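Interferon gamma receptor 1 (Gallus gallus, PDB 4EQ3) probably binds the cytokine interferon gamma through its extracellular part, which is built from two fibronectin type III-like domains. Local coordinates at residues A121-V127 with C175-V181; F41-V45 with Q54-T58; I109-L114 with I201-S206. One frame throughout, in Å; residues are numbered along the deposited sequence.

Contact 1: A121-V127 with C175-V181; sequences AEIIVDV and CNLSIPV
Build two extended strands of the second fibronectin type III-like domain, antiparallel at 158° with axes 4.5 Å apart at closest. A121, just before the strand, receives a weak hydrogen bond from V181 N to A121 O (3.3 Å). E122 faces P180, a non-hydrogen-bonded pair; its off-rotamer side chain (chi1 102°) brings OE2 within 2.9 Å of the donor S178 OG, while OE1 hydrogen-bonds H119 ND1. I123 pairs with I179 through two hydrogen bonds, I123 N to I179 O and I179 N to I123 O, both 2.7 Å, and its CG1 lies 3.5 Å from V181 CG2. I124 sits opposite S178, CA atoms 4.6 Å apart. V125 and L177 exchange V125 N to L177 O (2.7 Å) and L177 N to V125 O (2.8 Å). D126 OD1 accepts a hydrogen bond from N176 ND2 (3.0 Å) on the outward face. V127 closes the register with V127 N to C175 O (2.9 Å) and C175 N to V127 O (3.0 Å). I123, V125, V127, C175, L177 and I179 point into the sandwich. There they meet L116, Y150, F154 and F165, with C175 disulfide-bonded to C170; strand 122-128 is the middle of its sheet, between 113-119 and 175-180.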
loop_
_atom_site.group_PDB
_atom_site.type_symbol
_atom_site.label_atom_id
_atom_site.label_comp_id
_atom_site.label_asym_id
_atom_site.label_seq_id
_atom_site.Cartn_x
_atom_site.Cartn_y
_atom_site.Cartn_z
ATOM N N ALA A 121 6.297 3.841 -34.186
ATOM C CA ALA A 121 6.129 5.156 -33.580
ATOM C C ALA A 121 5.113 5.136 -32.442
ATOM O O ALA A 121 4.745 6.184 -31.915
ATOM C CB ALA A 121 5.723 6.173 -34.632
ATOM N N GLU A 122 4.659 3.946 -32.065
ATOM C CA GLU A 122 3.679 3.816 -30.990
ATOM C C GLU A 122 4.353 3.388 -29.685
ATOM O O GLU A 122 5.045 2.366 -29.637
ATOM C CB GLU A 122 2.581 2.813 -31.374
ATOM C CG GLU A 122 2.754 1.437 -30.730
ATOM C CD GLU A 122 1.768 0.397 -31.246
ATOM O OE1 GLU A 122 1.698 0.193 -32.483
ATOM O OE2 GLU A 122 1.081 -0.231 -30.406
ATOM N N ILE A 123 4.154 4.175 -28.631
ATOM C CA ILE A 123 4.717 3.857 -27.324
ATOM C C ILE A 123 3.802 2.914 -26.560
ATOM O O ILE A 123 2.578 3.066 -26.565
ATOM C CB ILE A 123 4.928 5.107 -26.459
ATOM C CG1 ILE A 123 5.705 6.176 -27.222
ATOM C CG2 ILE A 123 5.674 4.737 -25.193
ATOM C CD1 ILE A 123 7.144 5.835 -27.399
ATOM N N ILE A 124 4.413 1.947 -25.891
ATOM C CA ILE A 124 3.689 0.918 -25.167
ATOM C C ILE A 124 4.033 0.978 -23.687
ATOM O O ILE A 124 5.193 0.815 -23.294
ATOM C CB ILE A 124 4.042 -0.476 -25.711
ATOM C CG1 ILE A 124 3.600 -0.605 -27.172
ATOM C CG2 ILE A 124 3.408 -1.565 -24.856
ATOM C CD1 ILE A 124 4.121 -1.867 -27.858
ATOM N N VAL A 125 3.013 1.214 -22.868
ATOM C CA VAL A 125 3.193 1.326 -21.425
ATOM C C VAL A 125 2.605 0.138 -20.686
ATOM O O VAL A 125 1.413 -0.130 -20.788
ATOM C CB VAL A 125 2.533 2.589 -20.887
ATOM C CG1 VAL A 125 2.705 2.673 -19.374
ATOM C CG2 VAL A 125 3.110 3.799 -21.576
ATOM N N ASP A 126 3.446 -0.589 -19.957
ATOM C CA ASP A 126 2.955 -1.638 -19.088
ATOM C C ASP A 126 3.123 -1.155 -17.661
ATOM O O ASP A 126 4.201 -0.715 -17.263
ATOM C CB ASP A 126 3.711 -2.948 -19.304
ATOM C CG ASP A 126 3.372 -3.610 -20.639
ATOM O OD1 ASP A 126 2.241 -4.144 -20.785
ATOM O OD2 ASP A 126 4.239 -3.591 -21.544
ATOM N N VAL A 127 2.048 -1.223 -16.887
ATOM C CA VAL A 127 2.096 -0.720 -15.529
ATOM C C VAL A 127 1.341 -1.654 -14.595
ATOM O O VAL A 127 0.275 -2.156 -14.945
ATOM C CB VAL A 127 1.523 0.700 -15.467
ATOM C CG1 VAL A 127 0.082 0.707 -15.982
ATOM C CG2 VAL A 127 1.615 1.265 -14.047
ATOM N N CYS A 175 -2.034 -3.486 -16.301
ATOM C CA CYS A 175 -2.547 -2.599 -17.338
ATOM C C CYS A 175 -1.525 -2.366 -18.435
ATOM O O CYS A 175 -0.328 -2.280 -18.185
ATOM C CB CYS A 175 -2.924 -1.244 -16.746
ATOM S SG CYS A 175 -4.041 -1.352 -15.346
ATOM N N ASN A 176 -2.027 -2.224 -19.649
ATOM C CA ASN A 176 -1.196 -1.941 -20.802
ATOM C C ASN A 176 -1.843 -0.843 -21.634
ATOM O O ASN A 176 -3.066 -0.792 -21.762
ATOM C CB ASN A 176 -0.995 -3.215 -21.618
ATOM C CG ASN A 176 -0.482 -2.941 -23.008
ATOM O OD1 ASN A 176 -1.196 -2.385 -23.847
ATOM N ND2 ASN A 176 0.762 -3.341 -23.270
ATOM N N LEU A 177 -1.027 0.040 -22.193
ATOM C CA LEU A 177 -1.547 1.151 -22.976
ATOM C C LEU A 177 -0.646 1.415 -24.174
ATOM O O LEU A 177 0.581 1.411 -24.047
ATOM C CB LEU A 177 -1.617 2.400 -22.099
ATOM C CG LEU A 177 -2.293 3.655 -22.637
ATOM C CD1 LEU A 177 -3.769 3.390 -22.900
ATOM C CD2 LEU A 177 -2.113 4.802 -21.648
ATOM N N SER A 178 -1.256 1.631 -25.338
ATOM C CA SER A 178 -0.518 2.059 -26.524
ATOM C C SER A 178 -0.799 3.525 -26.789
ATOM O O SER A 178 -1.924 3.989 -26.625
ATOM C CB SER A 178 -0.886 1.223 -27.751
ATOM O OG SER A 178 -0.099 0.045 -27.818
ATOM N N ILE A 179 0.228 4.262 -27.188
ATOM C CA ILE A 179 0.079 5.695 -27.374
ATOM C C ILE A 179 0.802 6.160 -28.627
ATOM O O ILE A 179 1.968 5.828 -28.838
ATOM C CB ILE A 179 0.588 6.481 -26.146
ATOM C CG1 ILE A 179 -0.226 6.111 -24.904
ATOM C CG2 ILE A 179 0.502 7.975 -26.392
ATOM C CD1 ILE A 179 0.187 6.858 -23.647
ATOM N N PRO A 180 0.093 6.920 -29.473
ATOM C CA PRO A 180 0.637 7.504 -30.703
ATOM C C PRO A 180 1.551 8.696 -30.427
ATOM O O PRO A 180 1.242 9.554 -29.598
ATOM C CB PRO A 180 -0.615 7.960 -31.447
ATOM C CG PRO A 180 -1.596 8.247 -30.364
ATOM C CD PRO A 180 -1.342 7.210 -29.313
ATOM N N VAL A 181 2.672 8.675 -31.084
ATOM C CA VAL A 181 3.639 9.706 -30.850
ATOM C C VAL A 181 3.680 10.531 -32.106
ATOM O O VAL A 181 3.997 9.989 -33.149
ATOM C CB VAL A 181 4.972 9.088 -30.480
ATOM C CG1 VAL A 181 6.154 9.724 -31.186
ATOM C CG2 VAL A 181 5.130 9.073 -29.022
HETATM O O HOH W 1 0.688 -5.435 -19.164
#

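Contact 2: F41-V45 with Q54-T58; sequences FVVEV and QTVST
The polar end of E44 is engaged outside the two segments: OE1 forms a salt bridge with R83 NE of strand 81-88. Three backbone hydrogen bonds join the segments themselves. V45 N gives to Q54 O at 2.8 Å and Q54 N to V45 O at 2.9 Å, making V45 and Q54 an antiparallel hydrogen-bonded pair with CA atoms 5.5 Å apart; V56 N then reaches V43 O at 3.0 Å. E44 and T55 form the intervening non-hydrogen-bonded pair, with CA atoms 4.4 Å apart, and their side chains diverge. Strand 41-45 is extended throughout, whereas the partner is extended at Q54 to V56 and then turns a corner through helical values at S57 (-53/-42) and T58 (-73/-2). The axes come within 4.4 Å and their directions differ by 123°, so this is a strongly twisted pairing. In the first fibronectin type III-like domain it is the hairpin of strands 40-46 and 54-62, at one edge of a four-stranded sheet. Beyond the corner backbone hydrogen bonding resumes, V43 with C59 and F41 with I62. V56, chi1 t, points toward the partner: its CG2 is 3.9 Å from V43 CG1 and 3.8 Å from V45 CG1. V45, chi1 p, also lays CG1 3.8 Å from Q54 CG. V43 packs on L28 and W30 of strand 25-31, while V45 touches F82 of the adjacent strand 81-88.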
loop_
_atom_site.group_PDB
_atom_site.type_symbol
_atom_site.label_atom_id
_atom_site.label_comp_id
_atom_site.label_asym_id
_atom_site.label_seq_id
_atom_site.Cartn_x
_atom_site.Cartn_y
_atom_site.Cartn_z
ATOM N N PHE A 41 4.855 -9.718 23.969
ATOM C CA PHE A 41 3.755 -8.780 23.788
ATOM C C PHE A 41 2.468 -9.455 23.325
ATOM O O PHE A 41 2.493 -10.546 22.765
ATOM C CB PHE A 41 4.159 -7.670 22.812
ATOM C CG PHE A 41 5.412 -6.940 23.210
ATOM C CD1 PHE A 41 5.385 -5.988 24.216
ATOM C CD2 PHE A 41 6.618 -7.206 22.576
ATOM C CE1 PHE A 41 6.538 -5.317 24.590
ATOM C CE2 PHE A 41 7.779 -6.540 22.944
ATOM C CZ PHE A 41 7.742 -5.596 23.950
ATOM N N VAL A 42 1.341 -8.796 23.581
ATOM C CA VAL A 42 0.057 -9.269 23.078
ATOM C C VAL A 42 -0.668 -8.147 22.356
ATOM O O VAL A 42 -0.892 -7.073 22.924
ATOM C CB VAL A 42 -0.849 -9.804 24.203
ATOM C CG1 VAL A 42 -2.133 -10.354 23.614
ATOM C CG2 VAL A 42 -0.120 -10.891 24.993
ATOM N N VAL A 43 -1.043 -8.405 21.109
ATOM C CA VAL A 43 -1.698 -7.397 20.280
ATOM C C VAL A 43 -3.166 -7.752 20.080
ATOM O O VAL A 43 -3.493 -8.906 19.788
ATOM C CB VAL A 43 -1.040 -7.289 18.892
ATOM C CG1 VAL A 43 -1.754 -6.249 18.045
ATOM C CG2 VAL A 43 0.442 -6.965 19.027
ATOM N N GLU A 44 -4.039 -6.760 20.240
ATOM C CA GLU A 44 -5.455 -6.946 19.947
ATOM C C GLU A 44 -5.960 -5.976 18.879
ATOM O O GLU A 44 -5.412 -4.885 18.702
ATOM C CB GLU A 44 -6.281 -6.782 21.218
ATOM C CG GLU A 44 -5.927 -7.781 22.296
ATOM C CD GLU A 44 -6.948 -7.788 23.413
ATOM O OE1 GLU A 44 -7.323 -6.696 23.891
ATOM O OE2 GLU A 44 -7.382 -8.892 23.801
ATOM N N VAL A 45 -7.010 -6.384 18.172
ATOM C CA VAL A 45 -7.638 -5.538 17.165
ATOM C C VAL A 45 -9.127 -5.312 17.478
ATOM O O VAL A 45 -9.808 -6.223 17.920
ATOM C CB VAL A 45 -7.500 -6.161 15.780
ATOM C CG1 VAL A 45 -8.033 -7.590 15.783
ATOM C CG2 VAL A 45 -8.203 -5.308 14.729
ATOM N N GLN A 54 -10.367 -7.999 20.122
ATOM C CA GLN A 54 -10.157 -9.430 20.116
ATOM C C GLN A 54 -8.685 -9.671 19.831
ATOM O O GLN A 54 -8.001 -8.801 19.288
ATOM C CB GLN A 54 -11.002 -10.086 19.038
ATOM C CG GLN A 54 -10.533 -9.794 17.635
ATOM C CD GLN A 54 -11.464 -10.376 16.602
ATOM O OE1 GLN A 54 -12.666 -10.112 16.618
ATOM N NE2 GLN A 54 -10.916 -11.171 15.691
ATOM N N THR A 55 -8.201 -10.852 20.187
ATOM C CA THR A 55 -6.791 -11.170 20.024
ATOM C C THR A 55 -6.387 -11.324 18.558
ATOM O O THR A 55 -7.118 -11.904 17.754
ATOM C CB THR A 55 -6.406 -12.439 20.835
ATOM O OG1 THR A 55 -5.543 -12.065 21.918
ATOM C CG2 THR A 55 -5.697 -13.460 19.953
ATOM N N VAL A 56 -5.222 -10.781 18.220
ATOM C CA VAL A 56 -4.594 -11.034 16.931
ATOM C C VAL A 56 -3.762 -12.309 17.046
ATOM O O VAL A 56 -2.651 -12.281 17.566
ATOM C CB VAL A 56 -3.671 -9.881 16.527
ATOM C CG1 VAL A 56 -3.055 -10.165 15.177
ATOM C CG2 VAL A 56 -4.449 -8.567 16.506
ATOM N N SER A 57 -4.300 -13.421 16.560
ATOM C CA SER A 57 -3.765 -14.738 16.895
ATOM C C SER A 57 -2.270 -14.877 16.625
ATOM O O SER A 57 -1.544 -15.452 17.433
ATOM C CB SER A 57 -4.534 -15.833 16.163
ATOM O OG SER A 57 -4.402 -15.688 14.757
ATOM N N THR A 58 -1.818 -14.346 15.493
ATOM C CA THR A 58 -0.423 -14.460 15.087
ATOM C C THR A 58 0.499 -13.583 15.920
ATOM O O THR A 58 1.709 -13.594 15.720
ATOM C CB THR A 58 -0.242 -14.032 13.625
ATOM O OG1 THR A 58 -0.829 -12.737 13.449
ATOM C CG2 THR A 58 -0.914 -15.013 12.685
#

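Contact 3: I109-L114 with I201-S206; sequences IGPPKL and IVGASS
The loop leading into strand 113-119, first of the second fibronectin type III-like domain, runs along the start of its last strand, 201-213, so that the edges of the sandwich's two sheets meet near the first domain; the backbones are mostly extended, their end-to-end directions 35° apart. Direct backbone hydrogen bonding is limited to A204 N donating to I109 O at 2.9 Å. Two waters fill the gaps: one accepts from I109 N (2.7 Å) and donates to V202 O (2.9 Å), the other donates to G110 O (2.9 Å) and A204 O (2.6 Å). G203 CA approaches I109 O to 3.0 Å, so close that a beta carbon here would clash with that oxygen. P111 CA makes a CH···O contact with A204 O at 3.5 Å. I109 (m, m) rests its CG1 3.7 Å from I201 CG2; beyond them I109 touches F24 and I201 touches I76, both of the first domain. P111 CB reaches S206 CA at 3.6 Å. S206 OG (chi1 p) hydrogen-bonds A192 N and lies 3.9 Å from L114 CD1.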
loop_
_atom_site.group_PDB
_atom_site.type_symbol
_atom_site.label_atom_id
_atom_site.label_comp_id
_atom_site.label_asym_id
_atom_site.label_seq_id
_atom_site.Cartn_x
_atom_site.Cartn_y
_atom_site.Cartn_z
ATOM N N ILE A 109 -0.210 4.121 -1.218
ATOM C CA ILE A 109 0.062 3.339 -2.413
ATOM C C ILE A 109 1.364 3.834 -3.049
ATOM O O ILE A 109 1.451 4.976 -3.521
ATOM C CB ILE A 109 -1.107 3.413 -3.410
ATOM C CG1 ILE A 109 -2.373 2.814 -2.786
ATOM C CG2 ILE A 109 -0.763 2.686 -4.711
ATOM C CD1 ILE A 109 -2.262 1.342 -2.480
ATOM N N GLY A 110 2.382 2.981 -3.025
ATOM C CA GLY A 110 3.683 3.318 -3.577
ATOM C C GLY A 110 3.715 3.392 -5.097
ATOM O O GLY A 110 2.742 3.064 -5.774
ATOM N N PRO A 111 4.855 3.816 -5.657
ATOM C CA PRO A 111 4.899 3.932 -7.114
ATOM C C PRO A 111 4.686 2.576 -7.785
ATOM O O PRO A 111 5.094 1.538 -7.252
ATOM C CB PRO A 111 6.306 4.466 -7.388
ATOM C CG PRO A 111 7.101 4.175 -6.155
ATOM C CD PRO A 111 6.122 4.199 -5.012
ATOM N N PRO A 112 4.020 2.574 -8.944
ATOM C CA PRO A 112 3.854 1.323 -9.681
ATOM C C PRO A 112 5.129 0.970 -10.446
ATOM O O PRO A 112 5.967 1.835 -10.688
ATOM C CB PRO A 112 2.750 1.658 -10.678
ATOM C CG PRO A 112 2.889 3.118 -10.904
ATOM C CD PRO A 112 3.308 3.695 -9.585
ATOM N N LYS A 113 5.256 -0.293 -10.825
ATOM C CA LYS A 113 6.325 -0.725 -11.706
ATOM C C LYS A 113 5.895 -0.393 -13.126
ATOM O O LYS A 113 4.777 -0.704 -13.532
ATOM C CB LYS A 113 6.551 -2.226 -11.539
ATOM C CG LYS A 113 7.714 -2.786 -12.333
ATOM C CD LYS A 113 9.028 -2.146 -11.920
ATOM C CE LYS A 113 10.201 -2.716 -12.729
ATOM N NZ LYS A 113 11.510 -2.075 -12.369
ATOM N N LEU A 114 6.767 0.258 -13.886
ATOM C CA LEU A 114 6.384 0.715 -15.216
ATOM C C LEU A 114 7.414 0.310 -16.256
ATOM O O LEU A 114 8.580 0.684 -16.150
ATOM C CB LEU A 114 6.225 2.237 -15.217
ATOM C CG LEU A 114 5.602 2.884 -16.461
ATOM C CD1 LEU A 114 4.977 4.231 -16.121
ATOM C CD2 LEU A 114 6.597 3.026 -17.604
ATOM N N ILE A 201 -8.229 7.179 -3.176
ATOM C CA ILE A 201 -6.883 6.722 -2.855
ATOM C C ILE A 201 -6.005 6.991 -4.063
ATOM O O ILE A 201 -6.301 6.531 -5.163
ATOM C CB ILE A 201 -6.852 5.216 -2.549
ATOM C CG1 ILE A 201 -7.882 4.872 -1.458
ATOM C CG2 ILE A 201 -5.434 4.783 -2.155
ATOM C CD1 ILE A 201 -7.918 3.415 -1.053
ATOM N N VAL A 202 -4.942 7.756 -3.856
ATOM C CA VAL A 202 -4.037 8.112 -4.938
ATOM C C VAL A 202 -2.592 7.851 -4.526
ATOM O O VAL A 202 -2.127 8.349 -3.498
ATOM C CB VAL A 202 -4.204 9.582 -5.360
ATOM C CG1 VAL A 202 -3.437 9.849 -6.646
ATOM C CG2 VAL A 202 -5.691 9.916 -5.534
ATOM N N GLY A 203 -1.898 7.056 -5.334
ATOM C CA GLY A 203 -0.535 6.652 -5.037
ATOM C C GLY A 203 0.534 7.625 -5.493
ATOM O O GLY A 203 0.253 8.592 -6.199
ATOM N N ALA A 204 1.769 7.371 -5.068
ATOM C CA ALA A 204 2.919 8.174 -5.482
ATOM C C ALA A 204 3.229 7.888 -6.945
ATOM O O ALA A 204 2.895 6.819 -7.450
ATOM C CB ALA A 204 4.136 7.848 -4.616
ATOM N N SER A 205 3.864 8.842 -7.620
ATOM C CA SER A 205 4.256 8.662 -9.016
ATOM C C SER A 205 5.483 7.780 -9.149
ATOM O O SER A 205 6.417 7.869 -8.357
ATOM C CB SER A 205 4.580 10.002 -9.667
ATOM O OG SER A 205 3.548 10.935 -9.467
ATOM N N SER A 206 5.491 6.938 -10.170
ATOM C CA SER A 206 6.695 6.209 -10.516
ATOM C C SER A 206 7.718 7.246 -10.934
ATOM O O SER A 206 7.359 8.389 -11.211
ATOM C CB SER A 206 6.416 5.264 -11.681
ATOM O OG SER A 206 5.987 5.982 -12.827
HETATM O O HOH W 2 -1.062 6.711 -1.358
HETATM O O HOH W 3 1.137 4.844 -7.403
#

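How the contacts relate
Contact 2 comes first along the chain and belongs to the first domain; contacts 1 and 3 belong to the second, with contact 1 nested inside the long loop that contact 3 closes. Contact 1 and contact 2 lie on opposite sides of the chain's centre, their centres 46 Å apart. Contact 3 lies nearer the middle, its centre 18 Å from that of contact 1 and 31 Å from that of contact 2. It touches contact 1 directly, V127 CG2 packing 3.6 Å from P112 CB, where the loop before strand 113-119 meets the end of its sheet neighbour 122-128. Contact 1 lies within the three-stranded sheet; contact 3 joins that sheet's leading end to strand 201-213 of the four-stranded sheet, near the interdomain junction.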